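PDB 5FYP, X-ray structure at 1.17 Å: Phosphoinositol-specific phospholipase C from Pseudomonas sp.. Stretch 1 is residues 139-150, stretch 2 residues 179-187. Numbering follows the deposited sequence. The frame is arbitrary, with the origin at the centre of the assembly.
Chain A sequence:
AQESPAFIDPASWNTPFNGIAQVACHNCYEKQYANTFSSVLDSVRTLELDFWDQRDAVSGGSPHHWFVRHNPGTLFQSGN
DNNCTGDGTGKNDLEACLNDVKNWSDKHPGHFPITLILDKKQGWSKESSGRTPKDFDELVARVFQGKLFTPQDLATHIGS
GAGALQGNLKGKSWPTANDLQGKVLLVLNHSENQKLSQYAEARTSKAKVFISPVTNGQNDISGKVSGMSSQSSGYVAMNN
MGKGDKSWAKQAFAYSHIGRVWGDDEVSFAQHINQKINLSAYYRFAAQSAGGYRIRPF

Stretch 1, residues 139-150: LVARVFQGKLFT
Stretch 2 (179-187) DLQGKVLLV

The contact joins a helix and the segment that follows it to a turn and strand, through a single beta bridge flanked by apolar side chains and a lysine reaching back to carbonyls, burying 571 Å² summed over both sides.

Residues 139-144 are helical, with backbone bonds such as Phe 144 N to Val 140 O (2.9 Å). Gln 145 leaves helical geometry with positive phi (51/-124), a 3-10 segment covers 146-147, and Leu 148 (-71/144) and Phe 149 (-116/122) are extended. In the partner, a type II turn from Leu 180 to Lys 183, closed by Lys 183 N to Leu 180 O at 3.0 Å, places Gly 182 at 73/6, a positive phi that favours glycine. Strand 184-187 follows, its direction 162° from that of the helix, with the axes 11.4 Å apart at closest approach.

The register pairs Lys 147 with Lys 183, Leu 148 with Val 184 and Phe 149 with Leu 185, at CA-CA distances of 5.0, 4.8 and 5.4 Å; the chains therefore run parallel here. Val 184 uses both its backbone polar groups: its N donates to Lys 147 O (2.9 Å, 163°), and its O accepts from Phe 149 N (3.0 Å, 162°). Near-linear angles support both assignments. Leu 148 CA also lies 3.3 Å from Val 184 O, a CA-H...O contact. Beyond the bridge, one water extends the link, donating to Phe 149 O and accepting from Leu 186 N, each at 2.8 Å.

Apolar side chains meet on several parts of the contact: Val 140 and Phe 144 of the helix and Leu 148 and Phe 149 beyond it pack against Val 184, Leu 185 and Leu 186 of the strand and Leu 180 of the turn. Phe 144 (chi1 -68°, chi2 -71°) presents a ring face to Val 184 (t), whose CG1 is 4.2 Å from the Phe 144 ring centroid and 14° off the normal, a CH-pi geometry. Leu 186 (m, t) brings CD1 to 3.5 Å from Val 140 CB and 3.7 Å from Leu 148 CD2. Phe 149 (chi1 178°, chi2 81°) has the largest covered area, 100 Å²: Leu 180 CD2 sits 3.8 Å from its ring centroid, 17° off the normal, and Leu 185 CG approaches Phe 149 CD2 at 4.0 Å.

The CA-to-CB bond of Lys 183 (m, m, m, t) points sideways, but the end of the side chain comes nearer to the carbonyls of stretch 1. Its NZ lies 2.7 Å from Gly 146 O and donates a weak hydrogen bond to Leu 148 O at 3.2 Å. Lys 147 (m, t, t, m) instead leads its end away, where a water accepts from Lys 147 NZ (3.0 Å) and donates to Gly 182 O (2.7 Å).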

# COMPACT_ATOMS: atom_id res chain seq x y z
N LEU A 139 -9.79 -0.23 -13.19
CA LEU A 139 -8.66 -1.09 -13.54
C LEU A 139 -8.36 -2.07 -12.40
O LEU A 139 -8.25 -3.27 -12.65
CB LEU A 139 -7.40 -0.26 -13.83
CG LEU A 139 -6.10 -1.05 -13.91
CD1 LEU A 139 -6.16 -2.07 -15.04
CD2 LEU A 139 -4.90 -0.14 -14.11
N VAL A 140 -8.19 -1.56 -11.19
CA VAL A 140 -7.75 -2.46 -10.13
C VAL A 140 -8.84 -3.50 -9.81
O VAL A 140 -8.52 -4.64 -9.49
CB VAL A 140 -7.24 -1.72 -8.89
CG1 VAL A 140 -6.06 -0.80 -9.27
CG2 VAL A 140 -8.31 -0.95 -8.15
N ALA A 141 -10.09 -3.10 -9.92
CA ALA A 141 -11.21 -4.03 -9.70
C ALA A 141 -11.27 -5.09 -10.81
O ALA A 141 -11.54 -6.23 -10.54
CB ALA A 141 -12.53 -3.28 -9.60
N ARG A 142 -11.02 -4.67 -12.03
CA ARG A 142 -11.02 -5.61 -13.16
C ARG A 142 -9.92 -6.66 -13.02
O ARG A 142 -10.13 -7.83 -13.27
CB ARG A 142 -10.87 -4.86 -14.48
CG ARG A 142 -10.90 -5.75 -15.69
CD ARG A 142 -11.16 -4.92 -16.95
NE ARG A 142 -10.16 -3.86 -17.12
CZ ARG A 142 -8.90 -4.06 -17.50
NH1 ARG A 142 -8.45 -5.28 -17.75
NH2 ARG A 142 -8.08 -3.03 -17.62
N VAL A 143 -8.75 -6.23 -12.56
CA VAL A 143 -7.65 -7.16 -12.37
C VAL A 143 -7.90 -8.08 -11.17
O VAL A 143 -7.84 -9.30 -11.30
CB VAL A 143 -6.31 -6.43 -12.17
CG1 VAL A 143 -5.20 -7.39 -11.77
CG2 VAL A 143 -5.92 -5.70 -13.44
N PHE A 144 -8.22 -7.51 -10.01
CA PHE A 144 -8.25 -8.28 -8.77
C PHE A 144 -9.59 -8.88 -8.39
O PHE A 144 -9.62 -9.82 -7.61
CB PHE A 144 -7.73 -7.44 -7.60
CG PHE A 144 -6.26 -7.13 -7.72
CD1 PHE A 144 -5.33 -8.14 -7.52
CD2 PHE A 144 -5.80 -5.87 -8.02
CE1 PHE A 144 -3.98 -7.91 -7.63
CE2 PHE A 144 -4.45 -5.62 -8.14
CZ PHE A 144 -3.52 -6.63 -7.95
N GLN A 145 -10.66 -8.30 -8.93
CA GLN A 145 -12.01 -8.72 -8.69
C GLN A 145 -12.27 -8.84 -7.19
O GLN A 145 -11.94 -7.94 -6.41
CB GLN A 145 -12.23 -10.02 -9.47
CG GLN A 145 -12.06 -9.89 -10.98
N GLY A 146 -12.69 -10.00 -6.74
CA GLY A 146 -13.05 -10.15 -5.36
C GLY A 146 -11.91 -10.30 -4.40
O GLY A 146 -12.15 -10.46 -3.22
N LYS A 147 -10.65 -10.24 -4.88
CA LYS A 147 -9.51 -10.36 -3.97
C LYS A 147 -9.34 -9.14 -3.07
O LYS A 147 -8.68 -9.23 -2.06
CB LYS A 147 -8.21 -10.61 -4.72
CG LYS A 147 -8.14 -11.94 -5.42
CD LYS A 147 -6.82 -12.07 -6.20
CE LYS A 147 -6.72 -13.34 -7.03
NZ LYS A 147 -6.68 -14.56 -6.19
N LEU A 148 -9.87 -8.00 -3.48
CA LEU A 148 -9.60 -6.76 -2.74
C LEU A 148 -10.28 -6.71 -1.38
O LEU A 148 -11.41 -7.20 -1.20
CB LEU A 148 -10.01 -5.54 -3.55
CG LEU A 148 -9.28 -5.36 -4.88
CD1 LEU A 148 -9.73 -4.07 -5.51
CD2 LEU A 148 -7.79 -5.36 -4.71
N PHE A 149 -9.57 -6.12 -0.44
CA PHE A 149 -10.09 -5.65 0.84
C PHE A 149 -9.92 -4.13 0.80
O PHE A 149 -8.82 -3.65 0.60
CB PHE A 149 -9.32 -6.27 1.99
CG PHE A 149 -9.76 -5.82 3.35
CD1 PHE A 149 -10.86 -6.37 3.96
CD2 PHE A 149 -9.05 -4.85 4.05
CE1 PHE A 149 -11.27 -5.97 5.22
CE2 PHE A 149 -9.46 -4.44 5.30
CZ PHE A 149 -10.57 -4.99 5.89
N THR A 150 -11.03 -3.41 0.96
CA THR A 150 -11.07 -1.97 0.71
C THR A 150 -11.43 -1.19 1.98
O THR A 150 -11.83 -1.76 2.99
CB THR A 150 -12.12 -1.66 -0.34
OG1 THR A 150 -13.41 -1.90 0.25
CG2 THR A 150 -11.94 -2.51 -1.60
N ASP A 179 -8.31 -13.85 8.87
CA ASP A 179 -9.52 -13.31 8.28
C ASP A 179 -9.25 -12.79 6.85
O ASP A 179 -10.14 -12.82 5.99
CB ASP A 179 -10.06 -12.11 9.07
CG ASP A 179 -10.59 -12.45 10.44
OD1 ASP A 179 -11.06 -13.58 10.67
OD2 ASP A 179 -10.56 -11.50 11.29
N LEU A 180 -8.04 -12.28 6.64
CA LEU A 180 -7.62 -11.67 5.38
C LEU A 180 -6.85 -12.61 4.46
O LEU A 180 -6.20 -12.18 3.51
CB LEU A 180 -6.80 -10.41 5.66
CG LEU A 180 -7.52 -9.28 6.38
CD1 LEU A 180 -6.52 -8.23 6.80
CD2 LEU A 180 -8.61 -8.70 5.53
N GLN A 181 -6.97 -13.92 4.68
CA GLN A 181 -6.31 -14.86 3.79
C GLN A 181 -6.77 -14.65 2.37
O GLN A 181 -7.97 -14.47 2.11
CB GLN A 181 -6.72 -16.30 4.12
CG GLN A 181 -5.96 -16.99 5.18
CD GLN A 181 -6.50 -18.40 5.39
OE1 GLN A 181 -6.67 -19.18 4.43
NE2 GLN A 181 -6.80 -18.70 6.59
N GLY A 182 -5.82 -14.69 1.45
CA GLY A 182 -6.14 -14.53 0.04
C GLY A 182 -6.50 -13.13 -0.41
O GLY A 182 -6.85 -12.95 -1.57
N LYS A 183 -6.39 -12.15 0.48
CA LYS A 183 -6.78 -10.80 0.15
C LYS A 183 -5.60 -9.97 -0.37
O LYS A 183 -4.43 -10.25 -0.10
CB LYS A 183 -7.44 -10.11 1.34
CG LYS A 183 -8.67 -10.82 1.93
CD LYS A 183 -9.79 -11.12 0.97
CE LYS A 183 -10.46 -9.88 0.44
NZ LYS A 183 -11.38 -10.31 -0.66
N VAL A 184 -5.96 -8.94 -1.13
CA VAL A 184 -5.04 -7.90 -1.61
C VAL A 184 -5.56 -6.54 -1.13
O VAL A 184 -6.73 -6.23 -1.26
CB VAL A 184 -4.95 -7.93 -3.13
CG1 VAL A 184 -4.13 -6.77 -3.67
CG2 VAL A 184 -4.38 -9.26 -3.61
N LEU A 185 -4.65 -5.77 -0.54
CA LEU A 185 -4.91 -4.40 -0.09
C LEU A 185 -4.09 -3.45 -0.95
O LEU A 185 -2.89 -3.63 -1.07
CB LEU A 185 -4.51 -4.19 1.39
CG LEU A 185 -5.40 -4.82 2.44
CD1 LEU A 185 -5.31 -6.33 2.47
CD2 LEU A 185 -5.07 -4.27 3.81
N LEU A 186 -4.75 -2.47 -1.53
CA LEU A 186 -4.10 -1.48 -2.37
C LEU A 186 -3.98 -0.16 -1.61
O LEU A 186 -4.94 0.25 -0.95
CB LEU A 186 -4.91 -1.26 -3.63
CG LEU A 186 -5.17 -2.53 -4.43
CD1 LEU A 186 -6.05 -2.21 -5.63
CD2 LEU A 186 -3.88 -3.21 -4.87
N VAL A 187 -2.83 0.50 -1.76
CA VAL A 187 -2.55 1.72 -1.00
C VAL A 187 -2.07 2.78 -1.98
O VAL A 187 -1.20 2.51 -2.79
CB VAL A 187 -1.47 1.45 0.04
CG1 VAL A 187 -1.23 2.71 0.89
CG2 VAL A 187 -1.82 0.25 0.92
O HOH W 1 -7.41 -15.00 -3.31
O HOH W 2 -7.59 -2.31 -1.50